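Local coordinates for hypothetical protein VC0802 (Vibrio cholerae, PDB 1ZVP), which is of unknown function but carries two ACT domains, a fold that often binds small regulatory ligands, and may be a transport protein, at the interface of chains A and B. Residues are numbered along the deposited sequence; one frame, centred on the assembly and turned at random. Chains: chain A/B, hypothetical protein VC0802.

The interface of chains A and B. Residues chain A 26-28, 47, 49, 52; chain B 108-109.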
loop_
_atom_site.group_PDB
_atom_site.type_symbol
_atom_site.label_atom_id
_atom_site.label_comp_id
_atom_site.label_asym_id
_atom_site.label_seq_id
_atom_site.Cartn_x
_atom_site.Cartn_y
_atom_site.Cartn_z
ATOM N N PHE A 26 -2.463 6.142 -11.560
ATOM C CA PHE A 26 -2.590 4.686 -11.604
ATOM C C PHE A 26 -3.115 4.282 -12.963
ATOM O O PHE A 26 -4.126 4.815 -13.431
ATOM C CB PHE A 26 -3.542 4.192 -10.516
ATOM C CG PHE A 26 -2.927 4.132 -9.151
ATOM C CD1 PHE A 26 -2.673 2.909 -8.548
ATOM C CD2 PHE A 26 -2.597 5.295 -8.465
ATOM C CE1 PHE A 26 -2.100 2.840 -7.284
ATOM C CE2 PHE A 26 -2.015 5.239 -7.200
ATOM C CZ PHE A 26 -1.767 4.008 -6.607
ATOM N N CYS A 27 -2.407 3.360 -13.608
ATOM C CA CYS A 27 -2.861 2.757 -14.863
ATOM C C CYS A 27 -2.932 1.271 -14.680
ATOM O O CYS A 27 -2.264 0.718 -13.813
ATOM C CB CYS A 27 -1.899 3.041 -16.014
ATOM S SG CYS A 27 -1.564 4.769 -16.266
ATOM N N THR A 28 -3.750 0.634 -15.501
ATOM C CA THR A 28 -3.757 -0.815 -15.609
ATOM C C THR A 28 -3.498 -1.180 -17.064
ATOM O O THR A 28 -4.155 -0.664 -17.966
ATOM C CB THR A 28 -5.063 -1.445 -15.042
ATOM O OG1 THR A 28 -4.968 -2.874 -15.067
ATOM C CG2 THR A 28 -6.304 -0.979 -15.802
ATOM N N GLU A 47 -1.753 -7.661 -10.832
ATOM C CA GLU A 47 -3.085 -8.115 -10.430
ATOM C C GLU A 47 -3.547 -9.198 -11.422
ATOM O O GLU A 47 -3.081 -9.227 -12.558
ATOM C CB GLU A 47 -4.077 -6.945 -10.429
ATOM C CG GLU A 47 -3.739 -5.797 -9.482
ATOM C CD GLU A 47 -4.899 -4.796 -9.308
ATOM O OE1 GLU A 47 -5.320 -4.182 -10.316
ATOM O OE2 GLU A 47 -5.390 -4.621 -8.164
ATOM N N GLU A 49 -6.162 -9.080 -13.003
ATOM C CA GLU A 49 -6.804 -8.297 -14.063
ATOM C C GLU A 49 -5.801 -7.622 -14.993
ATOM O O GLU A 49 -6.181 -7.149 -16.057
ATOM C CB GLU A 49 -7.721 -7.221 -13.477
ATOM C CG GLU A 49 -8.916 -7.717 -12.695
ATOM C CD GLU A 49 -8.620 -7.951 -11.224
ATOM O OE1 GLU A 49 -7.443 -7.853 -10.823
ATOM O OE2 GLU A 49 -9.577 -8.246 -10.468
ATOM N N THR A 52 -0.658 -3.335 -12.783
ATOM C CA THR A 52 -0.788 -1.965 -12.292
ATOM C C THR A 52 0.534 -1.240 -12.469
ATOM O O THR A 52 1.581 -1.715 -12.016
ATOM C CB THR A 52 -1.207 -1.891 -10.805
ATOM O OG1 THR A 52 -2.545 -2.365 -10.656
ATOM C CG2 THR A 52 -1.137 -0.456 -10.286
ATOM N N TYR B 108 -4.571 -1.101 -9.013
ATOM C CA TYR B 108 -5.564 -0.336 -9.759
ATOM C C TYR B 108 -6.999 -0.754 -9.411
ATOM O O TYR B 108 -7.864 0.109 -9.195
ATOM C CB TYR B 108 -5.330 -0.482 -11.254
ATOM C CG TYR B 108 -6.225 0.395 -12.080
ATOM C CD1 TYR B 108 -5.796 1.651 -12.486
ATOM C CD2 TYR B 108 -7.504 -0.021 -12.449
ATOM C CE1 TYR B 108 -6.607 2.478 -13.242
ATOM C CE2 TYR B 108 -8.335 0.799 -13.210
ATOM C CZ TYR B 108 -7.871 2.051 -13.604
ATOM O OH TYR B 108 -8.653 2.895 -14.362
ATOM N N TYR B 109 -7.233 -2.073 -9.355
ATOM C CA TYR B 109 -8.554 -2.654 -9.055
ATOM C C TYR B 109 -8.835 -2.923 -7.591
ATOM O O TYR B 109 -9.913 -2.585 -7.106
ATOM C CB TYR B 109 -8.800 -3.919 -9.872
ATOM C CG TYR B 109 -8.960 -3.623 -11.330
ATOM C CD1 TYR B 109 -10.091 -2.965 -11.798
ATOM C CD2 TYR B 109 -7.963 -3.961 -12.241
ATOM C CE1 TYR B 109 -10.242 -2.669 -13.138
ATOM C CE2 TYR B 109 -8.099 -3.670 -13.579
ATOM C CZ TYR B 109 -9.248 -3.029 -14.025
ATOM O OH TYR B 109 -9.399 -2.732 -15.358
#
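A:Thr28, on strand 24-29, meets both B:Tyr108 and B:Tyr109, neighbours in the loop between strands 103-106 and 111-116. Its CG2 methyl lies over one face of the B:Tyr108 ring, 3.8 Å from the centroid and offset toward the rim, a CH-pi contact. The OG1 hydroxyl points away from the backbone N (chi1 -175°). This leaves A:Thr28 CG2 between the backbone N and the carbonyl carbon, 3.6 Å from the phenol OH of B:Tyr109. The edge of the B:Tyr108 ring is turned to the backbone of A:Phe26, with CE1 3.4 Å from the carbonyl O. CD2 at the edge of the B:Tyr108 ring sits over the centre of the B:Tyr109 ring, edge to face, which may limit the turning of both.

The two chains form a two-fold symmetric pair in the deposited assembly, which may be the biological dimer, and this patch recurs with the chains exchanged.

The backbone N-H groups of both tyrosines are hydrogen bonded to chain A side chains. B:Tyr108 N gives a nearly straight bond (169° at H) to the A:Thr52 hydroxyl OG1, 2.9 Å away. A:Glu47 OE1 accepts the bond from B:Tyr109 N (3.0 Å) through its syn lone pair, on the side of the other carboxylate oxygen. The carboxylate lies beside the rim of the B:Tyr109 ring, near CD2, with the two planes 15° apart, and is not stacked on its face.

A:Glu49 touches the same ring through its aliphatic part. On the face away from B:Tyr108, above the rim of the B:Tyr109 ring, A:Glu49 CB lies 3.5 Å from B:Tyr109 CD2.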